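Local coordinates for UL37 (Suid herpesvirus 1, PDB 4K70), which probably plays an essential role in controlling viral trafficking as an inner tegument protein, of which this chain is the metal-binding N-terminal half, at residues A[48-51]-A[52-56]; A[86-89]-A[90-94]; A[100-103]-A[104-107]; A[344-347]-A[348-351]; A[378-381]-A[382-385]. One frame throughout, in Å; residues are numbered along the deposited sequence. Where two conformers were deposited one is given.

Interactions 1, 2 and 3 belong to the N-terminal part of this helical chain, whereas interactions 4 and 5 lie about 59 and 50 Å from interaction 1, centre to centre. Interactions 1 and 3 touch, pairing helix 39-60 with helix 101-109, and 4 and 5 touch, pairing the start of helix 347-358 with helix 366-385. Interactions 1, 4 and 5 are mostly buried; 2 and 3, at helix starts, are half open. Chemistry follows place: apolar faces in 1, with a salt bridge from Arg51 to Asp102 of 3, sodium-binding carboxylates in 2, a water bridge in 3, a histidine-carbonyl bond in 4, and metal-binding carbonyls in 5.

Interaction 1. Residues A[48-51]-A[52-56]; sequences RALR and LACRA
Leu50 and Cys54 meet one helical turn apart, the sulfur lying 4.2 Å from the branch point of the leucine (Leu50 CG to Cys54 SG). The Cys54 SG lies anti to its own carbonyl carbon, beside its N. The thiol is thereby carried back along the helix toward the preceding turn, and SG also comes to 3.4 Å from Leu50 O, the same carbonyl that accepts the backbone bond from Cys54 N at 2.9 Å. Leu52 behaves in a related way on another side of the helix. Its chi1 of -73° folds the chain back over the Arg48 carbonyl, with Leu52 CG 3.2 Å from Arg48 O and one methyl, CD1, beside it, while Leu52 N bonds to the same oxygen. The regular bonds from Ala53 N to Ala49 O and from Arg55 N to Arg51 O continue the turn. Arg51 leads away from the following turn, bent at chi2, and its guanidinium is gripped by two carboxylates of helix 101-109, NH2 by Asp102 and NH1 by Glu109. Leu50 and Cys54 press on that same helix, at Thr103, Ala106 and Leu107. Ala49 and Ala53 turn small methyls to Leu72, Leu68 and Ala69 of helix 63-78, and Leu52 packs on Val9 of helix 4-12. Such an arrangement is typical of an amphipathic helix in an all-helical bundle, its apolar side packed on neighbouring helices and its arginines at the margin.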
loop_
_atom_site.group_PDB
_atom_site.type_symbol
_atom_site.label_atom_id
_atom_site.label_comp_id
_atom_site.label_asym_id
_atom_site.label_seq_id
_atom_site.Cartn_x
_atom_site.Cartn_y
_atom_site.Cartn_z
ATOM N N ARG A 48 3.344 13.912 -34.069
ATOM C CA ARG A 48 2.198 14.478 -34.777
ATOM C C ARG A 48 1.401 15.406 -33.871
ATOM O O ARG A 48 0.996 16.489 -34.285
ATOM C CB ARG A 48 1.264 13.364 -35.283
ATOM C CG ARG A 48 1.879 12.395 -36.291
ATOM C CD ARG A 48 1.068 11.080 -36.359
ATOM N NE ARG A 48 -0.309 11.305 -36.806
ATOM C CZ ARG A 48 -1.289 10.403 -36.736
ATOM N NH1 ARG A 48 -1.061 9.196 -36.226
ATOM N NH2 ARG A 48 -2.504 10.711 -37.173
ATOM N N ALA A 49 1.139 14.972 -32.641
ATOM C CA ALA A 49 0.397 15.816 -31.714
ATOM C C ALA A 49 1.152 17.122 -31.454
ATOM O O ALA A 49 0.576 18.201 -31.517
ATOM C CB ALA A 49 0.104 15.085 -30.406
ATOM N N LEU A 50 2.446 17.025 -31.178
ATOM C CA LEU A 50 3.229 18.220 -30.895
ATOM C C LEU A 50 3.273 19.148 -32.111
ATOM O O LEU A 50 3.122 20.363 -31.983
ATOM C CB LEU A 50 4.652 17.851 -30.477
ATOM C CG LEU A 50 5.474 19.102 -30.192
ATOM C CD1 LEU A 50 5.017 19.736 -28.864
ATOM C CD2 LEU A 50 6.962 18.790 -30.199
ATOM N N ARG A 51 3.491 18.563 -33.284
ATOM C CA ARG A 51 3.543 19.320 -34.532
ATOM C C ARG A 51 2.232 20.039 -34.815
ATOM O O ARG A 51 2.230 21.188 -35.234
ATOM C CB ARG A 51 3.902 18.396 -35.697
ATOM C CG ARG A 51 5.379 18.179 -35.851
ATOM C CD ARG A 51 6.007 19.367 -36.544
ATOM N NE ARG A 51 7.464 19.342 -36.479
ATOM C CZ ARG A 51 8.230 20.339 -36.903
ATOM N NH1 ARG A 51 7.662 21.420 -37.421
ATOM N NH2 ARG A 51 9.555 20.260 -36.812
ATOM N N LEU A 52 1.119 19.360 -34.575
ATOM C CA LEU A 52 -0.203 19.942 -34.783
ATOM C C LEU A 52 -0.520 21.062 -33.791
ATOM O O LEU A 52 -1.211 22.037 -34.117
ATOM C CB LEU A 52 -1.274 18.849 -34.688
ATOM C CG LEU A 52 -1.351 17.882 -35.867
ATOM C CD1 LEU A 52 -2.161 16.667 -35.474
ATOM C CD2 LEU A 52 -1.980 18.578 -37.055
ATOM N N ALA A 53 -0.032 20.920 -32.565
ATOM C CA ALA A 53 -0.236 21.971 -31.583
ATOM C C ALA A 53 0.629 23.177 -31.938
ATOM O O ALA A 53 0.163 24.314 -31.915
ATOM C CB ALA A 53 0.067 21.467 -30.183
ATOM N N CYS A 54 1.889 22.925 -32.276
ATOM C CA CYS A 54 2.794 23.992 -32.674
ATOM C C CYS A 54 2.271 24.721 -33.900
ATOM O O CYS A 54 2.350 25.943 -33.980
ATOM C CB CYS A 54 4.198 23.447 -32.936
ATOM S SG CYS A 54 5.088 23.096 -31.405
ATOM N N ARG A 55 1.717 23.972 -34.845
ATOM C CA ARG A 55 1.147 24.584 -36.034
ATOM C C ARG A 55 -0.117 25.360 -35.696
ATOM O O ARG A 55 -0.406 26.385 -36.314
ATOM C CB ARG A 55 0.850 23.546 -37.115
ATOM C CG ARG A 55 -0.457 23.836 -37.824
ATOM C CD ARG A 55 -0.354 23.681 -39.336
ATOM N NE ARG A 55 -0.594 22.312 -39.784
ATOM C CZ ARG A 55 -1.673 21.592 -39.486
ATOM N NH1 ARG A 55 -2.632 22.092 -38.714
ATOM N NH2 ARG A 55 -1.790 20.356 -39.958
ATOM N N ALA A 56 -0.871 24.878 -34.717
ATOM C CA ALA A 56 -2.054 25.609 -34.276
ATOM C C ALA A 56 -1.701 27.018 -33.761
ATOM O O ALA A 56 -2.420 27.985 -34.028
ATOM C CB ALA A 56 -2.806 24.824 -33.218
#

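Interaction 2. Residues A[86-89]-A[90-94]; sequences EGTA and PLLEL. With NA (sodium ion), chain U; NA (sodium ion), chain Q.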
loop_
_atom_site.group_PDB
_atom_site.type_symbol
_atom_site.label_atom_id
_atom_site.label_comp_id
_atom_site.label_asym_id
_atom_site.label_seq_id
_atom_site.Cartn_x
_atom_site.Cartn_y
_atom_site.Cartn_z
ATOM N N GLU A 86 5.821 -4.170 -16.171
ATOM C CA GLU A 86 6.907 -4.009 -17.131
ATOM C C GLU A 86 7.971 -3.006 -16.662
ATOM O O GLU A 86 8.906 -2.700 -17.393
ATOM C CB GLU A 86 6.330 -3.588 -18.489
ATOM C CG GLU A 86 5.135 -4.455 -18.922
ATOM C CD GLU A 86 4.409 -3.897 -20.128
ATOM O OE1 GLU A 86 5.000 -3.051 -20.826
ATOM O OE2 GLU A 86 3.250 -4.280 -20.373
ATOM N N GLY A 87 7.830 -2.485 -15.446
ATOM C CA GLY A 87 8.853 -1.600 -14.904
ATOM C C GLY A 87 8.942 -0.231 -15.550
ATOM O O GLY A 87 7.989 0.233 -16.180
ATOM N N THR A 88 10.089 0.427 -15.399
ATOM C CA THR A 88 10.244 1.803 -15.888
ATOM C C THR A 88 10.571 1.936 -17.385
ATOM O O THR A 88 10.352 2.997 -17.974
ATOM C CB THR A 88 11.313 2.572 -15.090
ATOM O OG1 THR A 88 12.548 1.847 -15.132
ATOM C CG2 THR A 88 10.870 2.752 -13.627
ATOM N N ALA A 89 11.096 0.876 -18.000
ATOM C CA ALA A 89 11.602 0.969 -19.376
ATOM C C ALA A 89 10.653 1.648 -20.375
ATOM O O ALA A 89 11.058 2.561 -21.095
ATOM C CB ALA A 89 12.060 -0.409 -19.896
ATOM N N PRO A 90 9.387 1.214 -20.410
ATOM C CA PRO A 90 8.418 1.795 -21.345
ATOM C C PRO A 90 8.162 3.284 -21.098
ATOM O O PRO A 90 7.863 4.010 -22.053
ATOM C CB PRO A 90 7.142 0.999 -21.063
ATOM C CG PRO A 90 7.614 -0.283 -20.446
ATOM C CD PRO A 90 8.801 0.114 -19.626
ATOM N N LEU A 91 8.243 3.723 -19.840
ATOM C CA LEU A 91 8.093 5.136 -19.527
ATOM C C LEU A 91 9.285 5.915 -20.011
ATOM O O LEU A 91 9.140 6.985 -20.597
ATOM C CB LEU A 91 7.947 5.372 -18.020
ATOM C CG LEU A 91 6.613 4.953 -17.435
ATOM C CD1 LEU A 91 6.497 5.479 -15.998
ATOM C CD2 LEU A 91 5.480 5.475 -18.318
ATOM N N LEU A 92 10.473 5.398 -19.721
ATOM C CA LEU A 92 11.692 6.043 -20.165
ATOM C C LEU A 92 11.713 6.117 -21.688
ATOM O O LEU A 92 12.228 7.072 -22.267
ATOM C CB LEU A 92 12.914 5.278 -19.664
ATOM C CG LEU A 92 13.005 5.118 -18.145
ATOM C CD1 LEU A 92 14.360 4.561 -17.740
ATOM C CD2 LEU A 92 12.728 6.433 -17.448
ATOM N N GLU A 93 11.158 5.100 -22.337
ATOM C CA GLU A 93 11.172 5.057 -23.799
ATOM C C GLU A 93 10.266 6.146 -24.372
ATOM O O GLU A 93 10.587 6.765 -25.379
ATOM C CB GLU A 93 10.767 3.668 -24.309
ATOM C CG GLU A 93 11.168 3.412 -25.748
ATOM C CD GLU A 93 10.736 2.038 -26.236
ATOM O OE1 GLU A 93 10.808 1.802 -27.464
ATOM O OE2 GLU A 93 10.321 1.203 -25.399
ATOM N N LEU A 94 9.140 6.386 -23.709
ATOM C CA LEU A 94 8.236 7.450 -24.098
ATOM C C LEU A 94 8.877 8.819 -23.837
ATOM O O LEU A 94 8.785 9.729 -24.668
ATOM C CB LEU A 94 6.924 7.325 -23.326
ATOM C CG LEU A 94 6.037 8.562 -23.341
ATOM C CD1 LEU A 94 5.611 8.872 -24.756
ATOM C CD2 LEU A 94 4.835 8.347 -22.438
HETATM NA NA NA U . 3.906 -1.387 -21.744
HETATM NA NA NA Q . 10.324 -0.624 -27.460
HETATM O O HOH W 1 8.126 -1.258 -26.766
HETATM O O HOH W 2 2.661 0.203 -20.422
#
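Thr88 O is shared by two backbone donors of the first turn of helix 89-98. Leu92 N makes the sound bond, 3.0 Å and nearly straight at 170°, whereas that from Leu91 N to Thr88 O is weak, bent to 122°. The next bond, Glu93 N to Ala89 O, is shorter at 2.8 Å. Pro90 brings no N-H, which costs nothing in the opening turn of a helix, and its ring lies near the residues before it, with Pro90 CG 3.8 Å from Glu86 OE1. The extended side chain of Glu86 crosses this ring at a slant; its OE1 binds a sodium ion at 2.2 Å, and the ion also holds a water. Thr88 and Leu92 lie side by side, both in touch with Cys131 of helix 120-137, and the Thr88 hydroxyl is bonded to Asp135. Gly87, at positive phi, gives its carbonyl to His82. Farther along, Glu93 stretches out with CG anti to its backbone N (chi1 -162°) and clasps a second sodium ion with both oxygens, OE1 at 2.5 Å and OE2 at 2.8 Å. Glu86 also belongs, with Asp83, to a calcium site. The apolar side of this helix start is thus anchored in the fold, while its two glutamates present acidic oxygens to cations, consistent with an acidic surface patch that can bind cations.

Interaction 3. Residues A[100-103]-A[104-107]; sequences GDDT and TAAL
Three backbone bonds tie residues 100-103 to residues 104-107: Ala105 N to Asp101 O at 3.0 Å, Ala106 N to Asp102 O, and Leu107 N to Thr103 O. Just before them the chain tightens, with Thr103 N bonded to Gly100 O at 3.1 Å. A water supplies the second kind of link. Thr104 N stands 3.8 Å from Gly100 O, and the water lies beside this gap, donating to Gly100 O at 2.9 Å and sitting 2.8 Å from Thr104 OG1. The hydroxyl is brought to the water by a chi1 of -61°, which sets OG1 beside the backbone N and opposite the carbonyl carbon. Apolar contacts form the third group. Thr103 and Leu107 run side by side in the same direction, and the methyl CG2 of Thr103 touches CD1 of Leu107 at 3.9 Å. Leu107 folds back so that its CG also rests 3.4 Å from Thr103 O. Both residues press on Pro120 at the start of helix 120-137. The hydroxyl of Thr103 bonds instead to Val98 O and to the indole NE1 of Trp46, which fastens the new helix to the one before it and to helix 39-60. Ala105 and Asp101 lie at the surface, Asp102 at the margin forms a salt bridge with Arg51 of helix 39-60, and Ala106 and Leu107 are buried. This one-sided burial, entered through a glycine at the N-cap, is typical of the first turns of a short amphipathic helix packed on a bundle.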
loop_
_atom_site.group_PDB
_atom_site.type_symbol
_atom_site.label_atom_id
_atom_site.label_comp_id
_atom_site.label_asym_id
_atom_site.label_seq_id
_atom_site.Cartn_x
_atom_site.Cartn_y
_atom_site.Cartn_z
ATOM N N GLY A 100 12.910 14.259 -27.741
ATOM C CA GLY A 100 13.711 14.205 -28.950
ATOM C C GLY A 100 13.972 15.562 -29.587
ATOM O O GLY A 100 13.327 16.559 -29.265
ATOM N N ASP A 101 14.914 15.597 -30.519
ATOM C CA ASP A 101 15.288 16.855 -31.158
ATOM C C ASP A 101 14.134 17.521 -31.895
ATOM O O ASP A 101 14.095 18.744 -31.981
ATOM C CB ASP A 101 16.483 16.659 -32.086
ATOM C CG ASP A 101 17.766 16.424 -31.323
ATOM O OD1 ASP A 101 17.807 16.767 -30.121
ATOM O OD2 ASP A 101 18.731 15.904 -31.919
ATOM N N ASP A 102 13.175 16.739 -32.391
ATOM C CA ASP A 102 12.085 17.334 -33.173
ATOM C C ASP A 102 11.146 18.157 -32.331
ATOM O O ASP A 102 10.480 19.064 -32.838
ATOM C CB ASP A 102 11.267 16.293 -33.953
ATOM C CG ASP A 102 10.273 16.946 -34.932
ATOM O OD1 ASP A 102 10.663 17.902 -35.643
ATOM O OD2 ASP A 102 9.097 16.529 -34.979
ATOM N N THR A 103 11.072 17.826 -31.043
ATOM C CA THR A 103 10.197 18.537 -30.141
ATOM C C THR A 103 10.716 19.955 -29.943
ATOM O O THR A 103 9.954 20.921 -29.998
ATOM C CB THR A 103 10.113 17.815 -28.774
ATOM O OG1 THR A 103 9.546 16.513 -28.966
ATOM C CG2 THR A 103 9.256 18.607 -27.801
ATOM N N THR A 104 12.017 20.065 -29.697
ATOM C CA THR A 104 12.674 21.360 -29.568
ATOM C C THR A 104 12.575 22.149 -30.876
ATOM O O THR A 104 12.229 23.333 -30.869
ATOM C CB THR A 104 14.158 21.184 -29.207
ATOM O OG1 THR A 104 14.262 20.507 -27.949
ATOM C CG2 THR A 104 14.875 22.554 -29.128
ATOM N N ALA A 105 12.864 21.483 -31.993
ATOM C CA ALA A 105 12.852 22.136 -33.299
ATOM C C ALA A 105 11.468 22.705 -33.608
ATOM O O ALA A 105 11.345 23.830 -34.097
ATOM C CB ALA A 105 13.309 21.166 -34.396
ATOM N N ALA A 106 10.424 21.954 -33.276
ATOM C CA ALA A 106 9.064 22.405 -33.563
ATOM C C ALA A 106 8.633 23.564 -32.674
ATOM O O ALA A 106 8.031 24.535 -33.145
ATOM C CB ALA A 106 8.075 21.254 -33.453
ATOM N N LEU A 107 8.924 23.456 -31.383
ATOM C CA LEU A 107 8.588 24.518 -30.449
ATOM C C LEU A 107 9.378 25.796 -30.754
ATOM O O LEU A 107 8.831 26.893 -30.707
ATOM C CB LEU A 107 8.826 24.063 -29.001
ATOM C CG LEU A 107 7.815 23.043 -28.460
ATOM C CD1 LEU A 107 8.325 22.382 -27.176
ATOM C CD2 LEU A 107 6.452 23.687 -28.233
HETATM O O HOH W 3 13.220 18.153 -26.893
#

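Interaction 4. Residues A[344-347]-A[348-351]; sequences GFTR and RHCD
The imidazole of His349 reaches back across the helix start to take hold of a backbone carbonyl, ND1 donating to Gly344 O at 2.8 Å. Gly344 closes helix 333-342 in a Schellman motif, and Thr346 is the N-cap of helix 347-358, so this one histidine bridges a helix end and the next helix beginning. Chi1 of -69° swings the ring beside its own backbone N and toward the loop; the carbonyl is met nearly end-on, with its oxygen tilted 20° from the ring plane. Over one face of the same ring stands Thr346 OG1, 3.3 Å above the plane and displaced toward the rim. This hydroxyl also accepts from His349 N, a weak capping bond at 3.4 Å. The firmer backbone bond is Cys350 N to Thr346 O at 3.0 Å, followed by a longer one from Asp351 N to Arg347 O. Glu221 of helix 208-223 grips this start from outside, taking Arg348 N in a hydrogen bond and, in one of the two conformers of Arg347, its NE in a salt bridge. Between the two helices Phe345 sits at the centre of an inverse gamma turn, and its side chain touches Thr374 and Ala375 of helix 366-385. Cys350 SG touches Phe345 CB at 3.9 Å and lies at the edge of the Phe345 ring, 5.4 Å from the centroid.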
loop_
_atom_site.group_PDB
_atom_site.type_symbol
_atom_site.label_atom_id
_atom_site.label_comp_id
_atom_site.label_asym_id
_atom_site.label_seq_id
_atom_site.Cartn_x
_atom_site.Cartn_y
_atom_site.Cartn_z
ATOM N N GLY A 344 2.584 -11.715 19.458
ATOM C CA GLY A 344 2.045 -12.956 18.923
ATOM C C GLY A 344 0.696 -12.808 18.241
ATOM O O GLY A 344 0.082 -13.798 17.857
ATOM N N PHE A 345 0.238 -11.572 18.075
ATOM C CA PHE A 345 -0.984 -11.306 17.329
ATOM C C PHE A 345 -0.686 -11.180 15.833
ATOM O O PHE A 345 -0.807 -10.115 15.239
ATOM C CB PHE A 345 -1.674 -10.056 17.852
ATOM C CG PHE A 345 -2.453 -10.287 19.138
ATOM C CD1 PHE A 345 -1.808 -10.301 20.364
ATOM C CD2 PHE A 345 -3.826 -10.512 19.105
ATOM C CE1 PHE A 345 -2.526 -10.509 21.554
ATOM C CE2 PHE A 345 -4.548 -10.726 20.274
ATOM C CZ PHE A 345 -3.898 -10.724 21.504
ATOM N N THR A 346 -0.278 -12.289 15.241
ATOM C CA THR A 346 -0.086 -12.383 13.803
ATOM C C THR A 346 -1.457 -12.340 13.128
ATOM O O THR A 346 -2.487 -12.345 13.807
ATOM C CB THR A 346 0.585 -13.696 13.461
ATOM O OG1 THR A 346 -0.239 -14.755 13.949
ATOM C CG2 THR A 346 1.935 -13.789 14.141
ATOM N N ARG A 347 -1.473 -12.290 11.799
ATOM C CA ARG A 347 -2.724 -12.211 11.044
ATOM C C ARG A 347 -3.685 -13.327 11.421
ATOM O O ARG A 347 -4.856 -13.087 11.694
ATOM C CB ARG A 347 -2.472 -12.278 9.530
ATOM C CG ARG A 347 -3.751 -12.110 8.716
ATOM C CD ARG A 347 -3.676 -12.758 7.332
ATOM N NE ARG A 347 -3.499 -14.210 7.375
ATOM C CZ ARG A 347 -4.483 -15.091 7.566
ATOM N NH1 ARG A 347 -5.732 -14.679 7.758
ATOM N NH2 ARG A 347 -4.211 -16.389 7.577
ATOM N N ARG A 348 -3.179 -14.553 11.413
ATOM C CA ARG A 348 -4.012 -15.716 11.703
ATOM C C ARG A 348 -4.472 -15.739 13.164
ATOM O O ARG A 348 -5.598 -16.125 13.458
ATOM C CB ARG A 348 -3.261 -17.001 11.341
ATOM C CG ARG A 348 -3.952 -18.275 11.737
ATOM C CD ARG A 348 -5.293 -18.419 11.047
ATOM N NE ARG A 348 -5.792 -19.790 11.148
ATOM C CZ ARG A 348 -7.062 -20.136 10.960
ATOM N NH1 ARG A 348 -7.965 -19.208 10.663
ATOM N NH2 ARG A 348 -7.432 -21.406 11.076
ATOM N N HIS A 349 -3.614 -15.317 14.081
ATOM C CA HIS A 349 -3.986 -15.340 15.510
ATOM C C HIS A 349 -5.049 -14.315 15.852
ATOM O O HIS A 349 -5.900 -14.545 16.730
ATOM C CB HIS A 349 -2.758 -15.178 16.412
ATOM C CG HIS A 349 -1.843 -16.358 16.376
ATOM N ND1 HIS A 349 -0.698 -16.435 17.132
ATOM C CD2 HIS A 349 -1.911 -17.513 15.669
ATOM C CE1 HIS A 349 -0.102 -17.598 16.905
ATOM N NE2 HIS A 349 -0.813 -18.262 16.016
ATOM N N CYS A 350 -4.989 -13.168 15.187
ATOM C CA CYS A 350 -6.036 -12.170 15.329
ATOM C C CYS A 350 -7.371 -12.764 14.895
ATOM O O CYS A 350 -8.365 -12.640 15.588
ATOM C CB CYS A 350 -5.729 -10.928 14.490
ATOM S SG CYS A 350 -4.413 -9.867 15.151
ATOM N N ASP A 351 -7.388 -13.378 13.719
ATOM C CA ASP A 351 -8.592 -14.012 13.211
ATOM C C ASP A 351 -9.168 -15.019 14.215
ATOM O O ASP A 351 -10.369 -15.038 14.484
ATOM C CB ASP A 351 -8.282 -14.698 11.874
ATOM C CG ASP A 351 -9.469 -15.428 11.310
ATOM O OD1 ASP A 351 -10.389 -14.751 10.794
ATOM O OD2 ASP A 351 -9.477 -16.680 11.372
#

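Interaction 5. Residues A[378-381]-A[382-385]; sequences GGVV and HRLL. With NA (sodium ion), chain F; CA (calcium ion), chain D.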
loop_
_atom_site.group_PDB
_atom_site.type_symbol
_atom_site.label_atom_id
_atom_site.label_comp_id
_atom_site.label_asym_id
_atom_site.label_seq_id
_atom_site.Cartn_x
_atom_site.Cartn_y
_atom_site.Cartn_z
ATOM N N GLY A 378 -6.352 -5.605 15.349
ATOM C CA GLY A 378 -5.250 -6.265 14.681
ATOM C C GLY A 378 -5.635 -6.824 13.319
ATOM O O GLY A 378 -4.874 -6.709 12.349
ATOM N N GLY A 379 -6.808 -7.449 13.244
ATOM C CA GLY A 379 -7.267 -8.033 11.997
ATOM C C GLY A 379 -7.473 -6.947 10.962
ATOM O O GLY A 379 -7.210 -7.125 9.771
ATOM N N VAL A 380 -7.957 -5.804 11.427
ATOM C CA VAL A 380 -8.184 -4.683 10.531
ATOM C C VAL A 380 -6.843 -4.096 10.076
ATOM O O VAL A 380 -6.629 -3.860 8.887
ATOM C CB VAL A 380 -9.075 -3.624 11.186
ATOM C CG1 VAL A 380 -9.193 -2.389 10.283
ATOM C CG2 VAL A 380 -10.456 -4.221 11.497
ATOM N N VAL A 381 -5.927 -3.892 11.017
ATOM C CA VAL A 381 -4.578 -3.432 10.665
ATOM C C VAL A 381 -3.912 -4.354 9.636
ATOM O O VAL A 381 -3.365 -3.885 8.638
ATOM C CB VAL A 381 -3.678 -3.334 11.916
ATOM C CG1 VAL A 381 -2.208 -3.169 11.528
ATOM C CG2 VAL A 381 -4.148 -2.195 12.806
ATOM N N HIS A 382 -3.962 -5.665 9.879
ATOM C CA HIS A 382 -3.325 -6.631 8.968
ATOM C C HIS A 382 -3.896 -6.561 7.560
ATOM O O HIS A 382 -3.163 -6.666 6.565
ATOM C CB HIS A 382 -3.423 -8.058 9.512
ATOM C CG HIS A 382 -2.399 -8.369 10.556
ATOM N ND1 HIS A 382 -1.049 -8.407 10.281
ATOM C CD2 HIS A 382 -2.520 -8.651 11.878
ATOM C CE1 HIS A 382 -0.382 -8.699 11.385
ATOM N NE2 HIS A 382 -1.253 -8.861 12.365
ATOM N N ARG A 383 -5.211 -6.391 7.485
ATOM C CA ARG A 383 -5.901 -6.198 6.218
ATOM C C ARG A 383 -5.421 -4.964 5.454
ATOM O O ARG A 383 -5.256 -5.012 4.244
ATOM C CB ARG A 383 -7.398 -6.056 6.456
ATOM C CG ARG A 383 -8.099 -7.347 6.735
ATOM C CD ARG A 383 -9.533 -7.222 6.287
ATOM N NE ARG A 383 -10.447 -6.742 7.313
ATOM C CZ ARG A 383 -11.521 -5.994 7.055
ATOM N NH1 ARG A 383 -11.787 -5.613 5.807
ATOM N NH2 ARG A 383 -12.325 -5.615 8.039
ATOM N N LEU A 384 -5.254 -3.855 6.162
ATOM C CA LEU A 384 -4.854 -2.597 5.541
ATOM C C LEU A 384 -3.389 -2.543 5.155
ATOM O O LEU A 384 -3.011 -1.791 4.255
ATOM C CB LEU A 384 -5.123 -1.417 6.486
ATOM C CG LEU A 384 -6.580 -1.067 6.780
ATOM C CD1 LEU A 384 -6.688 -0.256 8.057
ATOM C CD2 LEU A 384 -7.182 -0.310 5.616
ATOM N N LEU A 385 -2.553 -3.293 5.864
ATOM C CA LEU A 385 -1.111 -3.091 5.768
ATOM C C LEU A 385 -0.550 -3.278 4.353
ATOM O O LEU A 385 0.329 -2.520 3.932
ATOM C CB LEU A 385 -0.363 -3.979 6.764
ATOM C CG LEU A 385 1.164 -3.892 6.710
ATOM C CD1 LEU A 385 1.662 -2.464 6.916
ATOM C CD2 LEU A 385 1.806 -4.851 7.705
HETATM NA NA NA F . -2.612 -7.525 4.296
HETATM CA CA CA D . -5.625 -5.334 1.899
HETATM O O HOH W 4 -7.817 -4.330 2.015
#
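Val380 and Leu384 form the close apolar side of this helical turn. They lie alongside one another pointing the same way, with Val380 CG1 at 4.0 Å from Leu384 CD1, and Leu384 N bonds to Val380 O at 3.1 Å. Both are buried against Val427 of helix 422-431 and Val401 of helix 392-402, while Val381 fits among Val336, Val337 and Leu340 of helix 333-342. His382 is also enclosed. Its backbone N donates to Gly378 O at 2.8 Å, and its ring carbon CD2 comes within 3.1 Å of that oxygen; a chi1 of -80° keeps the ring beside its own N and back over the preceding turn. Its NE2 probably hydrogen-bonds to Phe345 O, which would join helix 366-385 to the loop before helix 347-358. The opposite character appears at Arg383, which is partly exposed. Its chain passes close to Gly379 O at CG and then bends at chi3, so that NH2 stands 4.2 Å from Val380 CG2, a loose approach. Leu385 N to Val381 O is a weak bond, bent to 129°. Backbone carbonyls carry the metals here: His382 O binds a sodium ion at 2.5 Å, joined by Asp386, and Arg383 O binds a calcium ion at 2.4 Å together with a water, Asp386 and Asp387. Two successive backbone carbonyls, with acidic side chains, thus offer hard oxygen ligands, whose negative potential would be expected to draw cations to this spot.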